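Local coordinates for coat protein (Sulfolobus turreted icosahedral virus, PDB 2BBD) that forms the icosahedral shell of an archaeal virus as its major capsid protein, with a fold pointing to shared ancestry with bacterial and eukaryotic viruses, at residues 56-70 with 128-141. Numbering follows the deposited sequence.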
loop_
_atom_site.group_PDB
_atom_site.type_symbol
_atom_site.label_atom_id
_atom_site.label_comp_id
_atom_site.label_asym_id
_atom_site.label_seq_id
_atom_site.Cartn_x
_atom_site.Cartn_y
_atom_site.Cartn_z
ATOM N N PHE A 56 -3.083 -4.783 13.990
ATOM C CA PHE A 56 -2.022 -4.257 14.842
ATOM C C PHE A 56 -0.819 -5.138 14.501
ATOM O O PHE A 56 -0.974 -6.331 14.229
ATOM C CB PHE A 56 -2.386 -4.402 16.328
ATOM C CG PHE A 56 -1.211 -4.227 17.267
ATOM C CD1 PHE A 56 -0.357 -5.294 17.542
ATOM C CD2 PHE A 56 -0.930 -2.988 17.840
ATOM C CE1 PHE A 56 0.760 -5.132 18.372
ATOM C CE2 PHE A 56 0.184 -2.817 18.668
ATOM C CZ PHE A 56 1.033 -3.892 18.934
ATOM N N PRO A 57 0.401 -4.581 14.523
ATOM C CA PRO A 57 0.809 -3.208 14.836
ATOM C C PRO A 57 0.793 -2.200 13.669
ATOM O O PRO A 57 1.083 -1.015 13.867
ATOM C CB PRO A 57 2.209 -3.409 15.411
ATOM C CG PRO A 57 2.755 -4.492 14.526
ATOM C CD PRO A 57 1.579 -5.458 14.364
ATOM N N TYR A 58 0.447 -2.653 12.465
ATOM C CA TYR A 58 0.422 -1.755 11.312
ATOM C C TYR A 58 -0.530 -0.582 11.467
ATOM O O TYR A 58 -0.269 0.491 10.914
ATOM C CB TYR A 58 0.069 -2.508 10.027
ATOM C CG TYR A 58 1.129 -3.490 9.596
ATOM C CD1 TYR A 58 2.441 -3.074 9.364
ATOM C CD2 TYR A 58 0.820 -4.835 9.404
ATOM C CE1 TYR A 58 3.413 -3.974 8.950
ATOM C CE2 TYR A 58 1.788 -5.742 8.990
ATOM C CZ TYR A 58 3.077 -5.307 8.764
ATOM O OH TYR A 58 4.026 -6.199 8.344
ATOM N N ASN A 59 -1.632 -0.774 12.200
ATOM C CA ASN A 59 -2.579 0.318 12.377
ATOM C C ASN A 59 -2.128 1.371 13.402
ATOM O O ASN A 59 -2.920 2.216 13.832
ATOM C CB ASN A 59 -3.979 -0.207 12.723
ATOM C CG ASN A 59 -4.035 -0.936 14.047
ATOM O OD1 ASN A 59 -3.034 -1.086 14.745
ATOM N ND2 ASN A 59 -5.223 -1.396 14.401
ATOM N N LEU A 60 -0.860 1.309 13.805
ATOM C CA LEU A 60 -0.323 2.326 14.711
ATOM C C LEU A 60 -0.096 3.579 13.858
ATOM O O LEU A 60 0.214 4.662 14.372
ATOM C CB LEU A 60 0.983 1.866 15.360
ATOM C CG LEU A 60 0.826 0.822 16.475
ATOM C CD1 LEU A 60 2.196 0.504 17.058
ATOM C CD2 LEU A 60 -0.101 1.359 17.567
ATOM N N VAL A 61 -0.225 3.406 12.541
ATOM C CA VAL A 61 -0.145 4.516 11.601
ATOM C C VAL A 61 -1.502 4.478 10.931
ATOM O O VAL A 61 -1.906 3.437 10.402
ATOM C CB VAL A 61 0.953 4.346 10.507
ATOM C CG1 VAL A 61 0.645 5.268 9.328
ATOM C CG2 VAL A 61 2.334 4.732 11.060
ATOM N N GLN A 62 -2.231 5.588 10.994
ATOM C CA GLN A 62 -3.541 5.640 10.368
ATOM C C GLN A 62 -3.390 5.717 8.846
ATOM O O GLN A 62 -3.912 4.862 8.130
ATOM C CB GLN A 62 -4.350 6.833 10.890
ATOM C CG GLN A 62 -5.771 6.895 10.337
ATOM C CD GLN A 62 -6.697 7.776 11.166
ATOM O OE1 GLN A 62 -6.845 7.568 12.375
ATOM N NE2 GLN A 62 -7.336 8.757 10.516
ATOM N N THR A 63 -2.675 6.727 8.347
ATOM C CA THR A 63 -2.484 6.856 6.901
ATOM C C THR A 63 -1.119 7.414 6.508
ATOM O O THR A 63 -0.498 8.172 7.260
ATOM C CB THR A 63 -3.543 7.786 6.248
ATOM O OG1 THR A 63 -3.354 9.121 6.725
ATOM C CG2 THR A 63 -4.956 7.340 6.574
ATOM N N PHE A 64 -0.662 7.014 5.327
ATOM C CA PHE A 64 0.590 7.504 4.759
ATOM C C PHE A 64 0.219 8.267 3.505
ATOM O O PHE A 64 -0.564 7.778 2.682
ATOM C CB PHE A 64 1.522 6.377 4.315
ATOM C CG PHE A 64 2.260 5.715 5.427
ATOM C CD1 PHE A 64 3.196 6.413 6.171
ATOM C CD2 PHE A 64 2.057 4.366 5.701
ATOM C CE1 PHE A 64 3.929 5.772 7.172
ATOM C CE2 PHE A 64 2.779 3.722 6.692
ATOM C CZ PHE A 64 3.719 4.427 7.430
ATOM N N ASN A 65 0.776 9.459 3.351
ATOM C CA ASN A 65 0.526 10.231 2.148
ATOM C C ASN A 65 1.847 10.736 1.582
ATOM O O ASN A 65 2.565 11.498 2.232
ATOM C CB ASN A 65 -0.418 11.396 2.437
ATOM C CG ASN A 65 -0.837 12.115 1.181
ATOM O OD1 ASN A 65 -0.065 12.892 0.597
ATOM N ND2 ASN A 65 -2.059 11.852 0.738
ATOM N N LEU A 66 2.176 10.294 0.373
ATOM C CA LEU A 66 3.416 10.714 -0.280
ATOM C C LEU A 66 3.044 11.558 -1.490
ATOM O O LEU A 66 2.331 11.103 -2.393
ATOM C CB LEU A 66 4.246 9.506 -0.720
ATOM C CG LEU A 66 5.584 9.855 -1.382
ATOM C CD1 LEU A 66 6.495 10.547 -0.363
ATOM C CD2 LEU A 66 6.244 8.606 -1.915
ATOM N N SER A 67 3.511 12.800 -1.489
ATOM C CA SER A 67 3.207 13.716 -2.568
ATOM C C SER A 67 4.339 14.713 -2.820
ATOM O O SER A 67 5.238 14.874 -1.998
ATOM C CB SER A 67 1.927 14.480 -2.227
ATOM O OG SER A 67 2.167 15.368 -1.155
ATOM N N TYR A 68 4.284 15.372 -3.975
ATOM C CA TYR A 68 5.277 16.371 -4.346
ATOM C C TYR A 68 4.566 17.497 -5.086
ATOM O O TYR A 68 3.451 17.319 -5.582
ATOM C CB TYR A 68 6.376 15.762 -5.230
ATOM C CG TYR A 68 5.886 15.193 -6.538
ATOM C CD1 TYR A 68 5.237 13.962 -6.588
ATOM C CD2 TYR A 68 6.042 15.904 -7.726
ATOM C CE1 TYR A 68 4.750 13.453 -7.795
ATOM C CE2 TYR A 68 5.564 15.409 -8.931
ATOM C CZ TYR A 68 4.915 14.186 -8.961
ATOM O OH TYR A 68 4.406 13.716 -10.148
ATOM N N GLU A 69 5.207 18.661 -5.131
ATOM C CA GLU A 69 4.643 19.828 -5.794
ATOM C C GLU A 69 3.264 20.173 -5.272
ATOM O O GLU A 69 2.426 20.700 -6.001
ATOM C CB GLU A 69 4.592 19.608 -7.302
ATOM C CG GLU A 69 5.877 20.000 -7.986
ATOM C CD GLU A 69 5.958 19.469 -9.397
ATOM O OE1 GLU A 69 4.925 19.505 -10.102
ATOM O OE2 GLU A 69 7.057 19.023 -9.799
ATOM N N GLY A 70 3.038 19.852 -4.003
ATOM C CA GLY A 70 1.775 20.147 -3.358
ATOM C C GLY A 70 0.561 19.306 -3.707
ATOM O O GLY A 70 -0.112 18.791 -2.814
ATOM N N VAL A 128 11.779 17.901 -9.373
ATOM C CA VAL A 128 10.505 18.338 -8.811
ATOM C C VAL A 128 10.727 19.118 -7.517
ATOM O O VAL A 128 11.842 19.176 -7.001
ATOM C CB VAL A 128 9.572 17.134 -8.506
ATOM C CG1 VAL A 128 9.401 16.264 -9.748
ATOM C CG2 VAL A 128 10.137 16.323 -7.353
ATOM N N GLN A 129 9.650 19.699 -6.999
ATOM C CA GLN A 129 9.702 20.483 -5.774
ATOM C C GLN A 129 8.864 19.890 -4.652
ATOM O O GLN A 129 7.857 19.230 -4.891
ATOM C CB GLN A 129 9.187 21.906 -6.034
ATOM C CG GLN A 129 9.984 22.700 -7.057
ATOM C CD GLN A 129 11.159 23.425 -6.439
ATOM O OE1 GLN A 129 11.924 22.848 -5.660
ATOM N NE2 GLN A 129 11.316 24.703 -6.788
ATOM N N ASN A 130 9.305 20.144 -3.428
ATOM C CA ASN A 130 8.599 19.735 -2.222
ATOM C C ASN A 130 8.006 18.322 -2.132
ATOM O O ASN A 130 6.784 18.140 -2.198
ATOM C CB ASN A 130 7.511 20.771 -1.944
ATOM C CG ASN A 130 8.073 22.192 -1.852
ATOM O OD1 ASN A 130 7.490 23.144 -2.379
ATOM N ND2 ASN A 130 9.213 22.335 -1.177
ATOM N N ILE A 131 8.876 17.329 -1.976
ATOM C CA ILE A 131 8.422 15.954 -1.820
ATOM C C ILE A 131 8.114 15.818 -0.328
ATOM O O ILE A 131 8.999 15.994 0.510
ATOM C CB ILE A 131 9.516 14.940 -2.188
ATOM C CG1 ILE A 131 10.007 15.189 -3.621
ATOM C CG2 ILE A 131 8.960 13.520 -2.063
ATOM C CD1 ILE A 131 11.186 14.307 -4.037
ATOM N N ILE A 132 6.864 15.515 0.003
ATOM C CA ILE A 132 6.465 15.386 1.400
ATOM C C ILE A 132 5.813 14.058 1.747
ATOM O O ILE A 132 4.851 13.647 1.103
ATOM C CB ILE A 132 5.468 16.512 1.798
ATOM C CG1 ILE A 132 6.136 17.883 1.655
ATOM C CG2 ILE A 132 4.989 16.305 3.233
ATOM C CD1 ILE A 132 5.165 19.037 1.784
ATOM N N LEU A 133 6.349 13.390 2.766
ATOM C CA LEU A 133 5.775 12.139 3.250
ATOM C C LEU A 133 5.021 12.501 4.529
ATOM O O LEU A 133 5.624 12.845 5.540
ATOM C CB LEU A 133 6.863 11.112 3.572
ATOM C CG LEU A 133 6.354 9.877 4.334
ATOM C CD1 LEU A 133 5.366 9.082 3.483
ATOM C CD2 LEU A 133 7.526 9.007 4.720
ATOM N N SER A 134 3.699 12.438 4.481
ATOM C CA SER A 134 2.903 12.762 5.647
ATOM C C SER A 134 2.458 11.497 6.373
ATOM O O SER A 134 1.861 10.599 5.782
ATOM C CB SER A 134 1.687 13.592 5.237
ATOM O OG SER A 134 2.093 14.758 4.539
ATOM N N ILE A 135 2.776 11.416 7.656
ATOM C CA ILE A 135 2.369 10.256 8.436
ATOM C C ILE A 135 1.358 10.696 9.473
ATOM O O ILE A 135 1.694 11.451 10.390
ATOM C CB ILE A 135 3.554 9.602 9.182
ATOM C CG1 ILE A 135 4.660 9.243 8.197
ATOM C CG2 ILE A 135 3.084 8.320 9.907
ATOM C CD1 ILE A 135 5.917 8.727 8.875
ATOM N N LEU A 136 0.113 10.261 9.302
ATOM C CA LEU A 136 -0.931 10.559 10.277
ATOM C C LEU A 136 -0.915 9.347 11.201
ATOM O O LEU A 136 -1.265 8.229 10.792
ATOM C CB LEU A 136 -2.301 10.696 9.610
ATOM C CG LEU A 136 -3.496 10.810 10.586
ATOM C CD1 LEU A 136 -3.347 12.022 11.530
ATOM C CD2 LEU A 136 -4.768 10.911 9.775
ATOM N N THR A 137 -0.474 9.550 12.437
ATOM C CA THR A 137 -0.402 8.437 13.368
ATOM C C THR A 137 -1.770 7.965 13.811
ATOM O O THR A 137 -2.748 8.714 13.758
ATOM C CB THR A 137 0.388 8.796 14.620
ATOM O OG1 THR A 137 -0.264 9.884 15.293
ATOM C CG2 THR A 137 1.832 9.167 14.248
ATOM N N GLY A 138 -1.829 6.711 14.246
ATOM C CA GLY A 138 -3.075 6.154 14.725
ATOM C C GLY A 138 -3.199 6.415 16.217
ATOM O O GLY A 138 -2.613 7.360 16.745
ATOM N N GLN A 139 -3.951 5.564 16.901
ATOM C CA GLN A 139 -4.169 5.700 18.338
ATOM C C GLN A 139 -3.384 4.610 19.083
ATOM O O GLN A 139 -2.992 3.604 18.494
ATOM C CB GLN A 139 -5.665 5.557 18.611
ATOM C CG GLN A 139 -6.202 6.264 19.847
ATOM C CD GLN A 139 -6.128 7.772 19.766
ATOM O OE1 GLN A 139 -6.557 8.384 18.786
ATOM N NE2 GLN A 139 -5.590 8.382 20.806
ATOM N N ALA A 140 -3.143 4.805 20.373
ATOM C CA ALA A 140 -2.425 3.800 21.153
ATOM C C ALA A 140 -3.411 2.714 21.565
ATOM O O ALA A 140 -4.573 3.002 21.850
ATOM C CB ALA A 140 -1.813 4.436 22.391
ATOM N N PRO A 141 -2.974 1.444 21.582
ATOM C CA PRO A 141 -3.933 0.413 21.990
ATOM C C PRO A 141 -4.343 0.666 23.440
ATOM O O PRO A 141 -3.590 1.257 24.215
ATOM C CB PRO A 141 -3.139 -0.883 21.840
ATOM C CG PRO A 141 -2.171 -0.554 20.735
ATOM C CD PRO A 141 -1.719 0.839 21.109
HETATM O O HOH W 1 -5.306 9.210 14.083
HETATM O O HOH W 2 -1.214 10.811 5.855
HETATM O O HOH W 3 2.314 14.291 1.895
HETATM O O HOH W 4 4.080 18.550 -1.666
#
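The ring of Phe64 meets Ile135 at its edge, where CE1 lies 3.7 Å from CG1 of Ile135 and CD1 of the isoleucine sits in the ring plane; one face is covered by CG1 of Val61, 3.6 Å above the ring centre. The Phe64 and Ile135 side chains run alongside each other, and the ring also packs edge-to-face with Trp116 and Phe118. Farther along, the Tyr68 ring has Glu69 OE2 in plane at its edge, while its CD2 approaches CB of Val128 at 3.8 Å, the two side chains crossing at about a right angle; the other carboxylate oxygen, Glu69 OE1, forms a salt bridge with Lys72. At the other end, CB of Pro57 covers one face of the Phe56 ring, and CE2 of Phe56 touches CG of Pro141.

Strands 61-68 and 131-137, which carry or adjoin these side chains, run antiparallel and are joined by paired backbone hydrogen bonds at Thr63-Leu136, Asn65-Ser134 and Ser67-Ile132. A classic beta bulge shifts the register: Leu136 O accepts from both Gln62 N (2.8 Å, bent to 131° at the hydrogen) and Thr63 N (3.2 Å), both in the carbonyl plane. With CG anti to the backbone N (chi1 -176°), the Gln62 side chain extends beside Leu136, placing its NE2 3.4 Å from CD2 of Leu136. Water 1 donates to both Gln62 OE1 and Thr137 O.

The pair lies inside a larger sheet, between strands 19-24 and 72-78. Its two sides differ in chemistry: Phe64, Leu66, Leu133 and Ile135 form an apolar face, turned toward strand 108-123 of the second sheet as in a jelly-roll sandwich, whereas the other carries Thr63, Asn65, Ser67 and Ser134 together with Ile132 and Leu136, and there waters link hydroxyls to strand carbonyls. Hydrophobic burial thus holds one face, and hydration accompanies the mixed, largely polar one.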